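Local coordinates for putative glycosylhydrolase (Parabacteroides distasonis, PDB 3S5Q), which is a putative glycosyl hydrolase with a concanavalin A-like fold, probably hydrolysing sugar substrates such as 3-keto-disaccharides, at residues A49-E60 with T189-H199. Numbering follows the deposited sequence.
Sequences ADQSIWTKVQYE and TKGYIGLQGKH. With EDO (1,2-ethanediol), chain J.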
loop_
_atom_site.group_PDB
_atom_site.type_symbol
_atom_site.label_atom_id
_atom_site.label_comp_id
_atom_site.label_asym_id
_atom_site.label_seq_id
_atom_site.Cartn_x
_atom_site.Cartn_y
_atom_site.Cartn_z
ATOM N N ALA A 49 -8.229 -14.570 2.558
ATOM C CA ALA A 49 -9.520 -14.058 2.096
ATOM C C ALA A 49 -9.396 -12.579 1.895
ATOM O O ALA A 49 -8.383 -11.986 2.285
ATOM C CB ALA A 49 -10.610 -14.354 3.118
ATOM N N ASP A 50 -10.452 -11.981 1.342
ATOM C CA ASP A 50 -10.526 -10.550 1.109
ATOM C C ASP A 50 -11.116 -9.824 2.321
ATOM O O ASP A 50 -12.168 -9.172 2.217
ATOM C CB ASP A 50 -11.376 -10.265 -0.152
ATOM C CG ASP A 50 -11.235 -8.840 -0.660
ATOM O OD1 ASP A 50 -10.350 -8.081 -0.194
ATOM O OD2 ASP A 50 -12.009 -8.469 -1.571
ATOM N N GLN A 51 -10.406 -9.901 3.455
ATOM C CA GLN A 51 -10.679 -9.051 4.619
ATOM C C GLN A 51 -9.362 -8.408 5.036
ATOM O O GLN A 51 -8.304 -9.039 4.904
ATOM C CB GLN A 51 -11.263 -9.858 5.784
ATOM C CG GLN A 51 -12.504 -10.700 5.475
ATOM C CD GLN A 51 -13.736 -9.855 5.141
ATOM O OE1 GLN A 51 -13.922 -8.740 5.652
ATOM N NE2 GLN A 51 -14.603 -10.404 4.293
ATOM N N SER A 52 -9.417 -7.164 5.528
ATOM C CA SER A 52 -8.191 -6.408 5.774
ATOM C C SER A 52 -7.691 -6.563 7.209
ATOM O O SER A 52 -8.415 -7.060 8.093
ATOM C CB SER A 52 -8.394 -4.927 5.444
ATOM O OG SER A 52 -9.353 -4.374 6.309
ATOM N N ILE A 53 -6.437 -6.170 7.415
ATOM C CA ILE A 53 -5.830 -6.089 8.753
ATOM C C ILE A 53 -5.533 -4.622 9.042
ATOM O O ILE A 53 -5.022 -3.903 8.176
ATOM C CB ILE A 53 -4.566 -7.006 8.945
ATOM C CG1 ILE A 53 -4.023 -6.914 10.371
ATOM C CG2 ILE A 53 -3.441 -6.692 8.009
ATOM C CD1 ILE A 53 -3.113 -8.070 10.717
ATOM N N TRP A 54 -5.875 -4.175 10.258
ATOM C CA TRP A 54 -5.819 -2.762 10.614
ATOM C C TRP A 54 -5.031 -2.511 11.888
ATOM O O TRP A 54 -5.024 -3.330 12.810
ATOM C CB TRP A 54 -7.221 -2.215 10.878
ATOM C CG TRP A 54 -8.158 -2.338 9.762
ATOM C CD1 TRP A 54 -9.129 -3.273 9.620
ATOM C CD2 TRP A 54 -8.252 -1.475 8.619
ATOM N NE1 TRP A 54 -9.837 -3.049 8.452
ATOM C CE2 TRP A 54 -9.337 -1.935 7.837
ATOM C CE3 TRP A 54 -7.556 -0.319 8.204
ATOM C CZ2 TRP A 54 -9.710 -1.325 6.643
ATOM C CZ3 TRP A 54 -7.940 0.298 7.016
ATOM C CH2 TRP A 54 -9.000 -0.218 6.243
ATOM N N THR A 55 -4.394 -1.354 11.930
ATOM C CA THR A 55 -3.797 -0.863 13.145
ATOM C C THR A 55 -4.948 -0.522 14.103
ATOM O O THR A 55 -6.093 -0.274 13.674
ATOM C CB THR A 55 -2.934 0.393 12.872
ATOM O OG1 THR A 55 -3.749 1.442 12.299
ATOM C CG2 THR A 55 -1.724 0.059 11.959
ATOM N N LYS A 56 -4.636 -0.543 15.392
ATOM C CA LYS A 56 -5.557 -0.105 16.425
ATOM C C LYS A 56 -5.428 1.369 16.768
ATOM O O LYS A 56 -6.283 1.912 17.477
ATOM C CB LYS A 56 -5.328 -0.940 17.687
ATOM C CG LYS A 56 -5.970 -2.303 17.617
ATOM C CD LYS A 56 -5.662 -3.116 18.843
ATOM C CE LYS A 56 -6.660 -4.246 19.017
ATOM N NZ LYS A 56 -6.270 -5.083 20.172
ATOM N N VAL A 57 -4.353 2.005 16.304
ATOM C CA VAL A 57 -4.127 3.435 16.539
ATOM C C VAL A 57 -4.071 4.129 15.177
ATOM O O VAL A 57 -3.775 3.503 14.176
ATOM C CB VAL A 57 -2.820 3.703 17.409
ATOM C CG1 VAL A 57 -2.645 2.649 18.502
ATOM C CG2 VAL A 57 -1.589 3.737 16.585
ATOM N N GLN A 58 -4.383 5.422 15.148
ATOM C CA GLN A 58 -4.361 6.196 13.925
ATOM C C GLN A 58 -3.020 6.881 13.786
ATOM O O GLN A 58 -2.363 7.194 14.788
ATOM C CB GLN A 58 -5.464 7.251 13.935
ATOM C CG GLN A 58 -6.840 6.661 13.988
ATOM C CD GLN A 58 -7.929 7.696 14.052
ATOM O OE1 GLN A 58 -7.877 8.715 13.383
ATOM N NE2 GLN A 58 -8.960 7.406 14.836
ATOM N N TYR A 59 -2.639 7.128 12.541
ATOM C CA TYR A 59 -1.335 7.680 12.218
ATOM C C TYR A 59 -1.468 8.835 11.231
ATOM O O TYR A 59 -2.291 8.797 10.308
ATOM C CB TYR A 59 -0.439 6.608 11.609
ATOM C CG TYR A 59 -0.027 5.502 12.563
ATOM C CD1 TYR A 59 1.082 5.660 13.397
ATOM C CD2 TYR A 59 -0.692 4.300 12.595
ATOM C CE1 TYR A 59 1.491 4.678 14.280
ATOM C CE2 TYR A 59 -0.271 3.278 13.469
ATOM C CZ TYR A 59 0.803 3.494 14.321
ATOM O OH TYR A 59 1.219 2.509 15.167
ATOM N N GLU A 60 -0.605 9.824 11.421
ATOM C CA GLU A 60 -0.394 10.932 10.489
ATOM C C GLU A 60 1.123 11.254 10.426
ATOM O O GLU A 60 1.885 10.857 11.302
ATOM C CB GLU A 60 -1.175 12.172 10.935
ATOM C CG GLU A 60 -0.791 12.651 12.290
ATOM C CD GLU A 60 -1.587 13.867 12.731
ATOM O OE1 GLU A 60 -2.238 14.485 11.840
ATOM O OE2 GLU A 60 -1.496 14.211 13.952
ATOM N N THR A 189 -6.165 13.709 6.933
ATOM C CA THR A 189 -4.818 13.179 6.692
ATOM C C THR A 189 -4.293 12.459 7.946
ATOM O O THR A 189 -3.097 12.468 8.235
ATOM C CB THR A 189 -3.881 14.285 6.189
ATOM O OG1 THR A 189 -3.809 15.343 7.164
ATOM C CG2 THR A 189 -4.413 14.846 4.844
ATOM N N LYS A 190 -5.225 11.832 8.681
ATOM C CA LYS A 190 -4.939 11.042 9.880
ATOM C C LYS A 190 -5.929 9.852 9.907
ATOM O O LYS A 190 -7.132 10.015 9.658
ATOM C CB LYS A 190 -5.089 11.907 11.143
ATOM C CG LYS A 190 -4.696 11.177 12.455
ATOM C CD LYS A 190 -4.951 11.999 13.742
ATOM C CE LYS A 190 -4.114 11.470 14.901
ATOM N NZ LYS A 190 -4.181 12.386 16.098
ATOM N N GLY A 191 -5.426 8.648 10.162
ATOM C CA GLY A 191 -6.307 7.525 10.203
ATOM C C GLY A 191 -5.599 6.229 10.511
ATOM O O GLY A 191 -4.394 6.197 10.671
ATOM N N TYR A 192 -6.387 5.162 10.576
ATOM C CA TYR A 192 -5.867 3.819 10.730
ATOM C C TYR A 192 -5.093 3.481 9.467
ATOM O O TYR A 192 -5.379 4.011 8.380
ATOM C CB TYR A 192 -7.015 2.802 10.939
ATOM C CG TYR A 192 -7.807 3.119 12.164
ATOM C CD1 TYR A 192 -7.307 2.821 13.426
ATOM C CD2 TYR A 192 -9.018 3.799 12.078
ATOM C CE1 TYR A 192 -8.024 3.161 14.556
ATOM C CE2 TYR A 192 -9.746 4.116 13.196
ATOM C CZ TYR A 192 -9.232 3.819 14.433
ATOM O OH TYR A 192 -9.965 4.122 15.563
ATOM N N ILE A 193 -4.136 2.570 9.620
ATOM C CA ILE A 193 -3.422 2.005 8.483
ATOM C C ILE A 193 -3.878 0.550 8.352
ATOM O O ILE A 193 -4.042 -0.129 9.351
ATOM C CB ILE A 193 -1.882 2.059 8.677
ATOM C CG1 ILE A 193 -1.353 3.498 8.633
ATOM C CG2 ILE A 193 -1.201 1.157 7.634
ATOM C CD1 ILE A 193 0.122 3.634 9.010
ATOM N N GLY A 194 -4.095 0.104 7.116
ATOM C CA GLY A 194 -4.491 -1.271 6.839
ATOM C C GLY A 194 -3.794 -1.861 5.650
ATOM O O GLY A 194 -3.316 -1.141 4.763
ATOM N N LEU A 195 -3.720 -3.190 5.652
ATOM C CA LEU A 195 -3.405 -3.972 4.480
ATOM C C LEU A 195 -4.672 -4.686 3.975
ATOM O O LEU A 195 -5.349 -5.409 4.723
ATOM C CB LEU A 195 -2.346 -5.002 4.816
ATOM C CG LEU A 195 -1.131 -4.478 5.535
ATOM C CD1 LEU A 195 -0.243 -5.666 5.839
ATOM C CD2 LEU A 195 -0.408 -3.355 4.690
ATOM N N GLN A 196 -5.000 -4.463 2.704
ATOM C CA GLN A 196 -6.108 -5.158 2.093
ATOM C C GLN A 196 -5.731 -6.644 2.088
ATOM O O GLN A 196 -4.566 -6.976 2.032
ATOM C CB GLN A 196 -6.381 -4.643 0.672
ATOM C CG GLN A 196 -7.741 -5.129 0.104
ATOM C CD GLN A 196 -8.056 -4.660 -1.341
ATOM O OE1 GLN A 196 -7.302 -3.888 -1.970
ATOM N NE2 GLN A 196 -9.195 -5.125 -1.855
ATOM N N GLY A 197 -6.712 -7.518 2.182
ATOM C CA GLY A 197 -6.454 -8.947 2.016
ATOM C C GLY A 197 -6.347 -9.338 0.542
ATOM O O GLY A 197 -6.062 -8.527 -0.347
ATOM N N LYS A 198 -6.585 -10.612 0.319
ATOM C CA LYS A 198 -6.538 -11.271 -0.971
ATOM C C LYS A 198 -7.812 -10.911 -1.793
ATOM O O LYS A 198 -8.852 -11.572 -1.668
ATOM C CB LYS A 198 -6.478 -12.768 -0.621
ATOM C CG LYS A 198 -6.131 -13.785 -1.667
ATOM C CD LYS A 198 -6.484 -15.179 -1.085
ATOM C CE LYS A 198 -6.276 -16.339 -2.068
ATOM N NZ LYS A 198 -6.317 -17.680 -1.393
ATOM N N HIS A 199 -7.734 -9.865 -2.617
ATOM C CA HIS A 199 -8.885 -9.415 -3.445
ATOM C C HIS A 199 -8.984 -10.217 -4.763
ATOM O O HIS A 199 -9.990 -10.141 -5.479
ATOM C CB HIS A 199 -8.767 -7.903 -3.720
ATOM C CG HIS A 199 -10.001 -7.261 -4.292
ATOM N ND1 HIS A 199 -11.178 -7.125 -3.582
ATOM C CD2 HIS A 199 -10.205 -6.634 -5.477
ATOM C CE1 HIS A 199 -12.064 -6.483 -4.323
ATOM N NE2 HIS A 199 -11.495 -6.162 -5.473
HETATM C C1 EDO J . -3.470 19.315 6.927
HETATM O O1 EDO J . -2.333 19.538 6.104
HETATM C C2 EDO J . -4.290 18.261 6.199
HETATM O O2 EDO J . -5.270 17.700 7.075
HETATM O O HOH W 1 -9.392 -6.937 2.225
HETATM O O HOH W 2 -12.665 -10.570 -3.672
HETATM O O HOH W 3 -2.086 15.300 9.261
#
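I53 and L195 form a hydrogen-bonded antiparallel pair, I53 N to L195 O at 3.0 Å and L195 N back to I53 O, joining strands 53-55 and 192-195 in the five-stranded sheet of the concanavalin A-like sandwich. Their side chains run alongside each other, I53 CG2 against L195 CB, on the face where L195 meets F206 and I209 of the other sheet. On the opposite face W54 lays its six-membered ring beside G194, W54 CE3 coming to 3.5 Å from G194 CA, and the indole packs edge-to-face with W88.

At T55 the backbone keeps half of the exchange: T55 N donates to I193 O, but OG1 rather than T55 O receives I193 N. T55 OG1 accepts that N-H 2.9 Å from I193 N, nearly straight at 169°; chi1 of 60° sets it where it can also give its own proton to V57 O. Here the register slips by two residues, and pairing resumes at Y59 and G191. Q58 CG sits over the centre of the Y192 ring, 3.7 Å from its centroid, a CH-pi contact, while K85 makes a cation-pi contact with that ring.

Beyond the strands, water 1 links D50 OD1 to G197 N. With chi1 of -166°, the D50 carboxylate swings toward H199; H199 ND1 donates in its own ring plane to D50 OD2 at 2.6 Å, arriving from above the carboxylate plane.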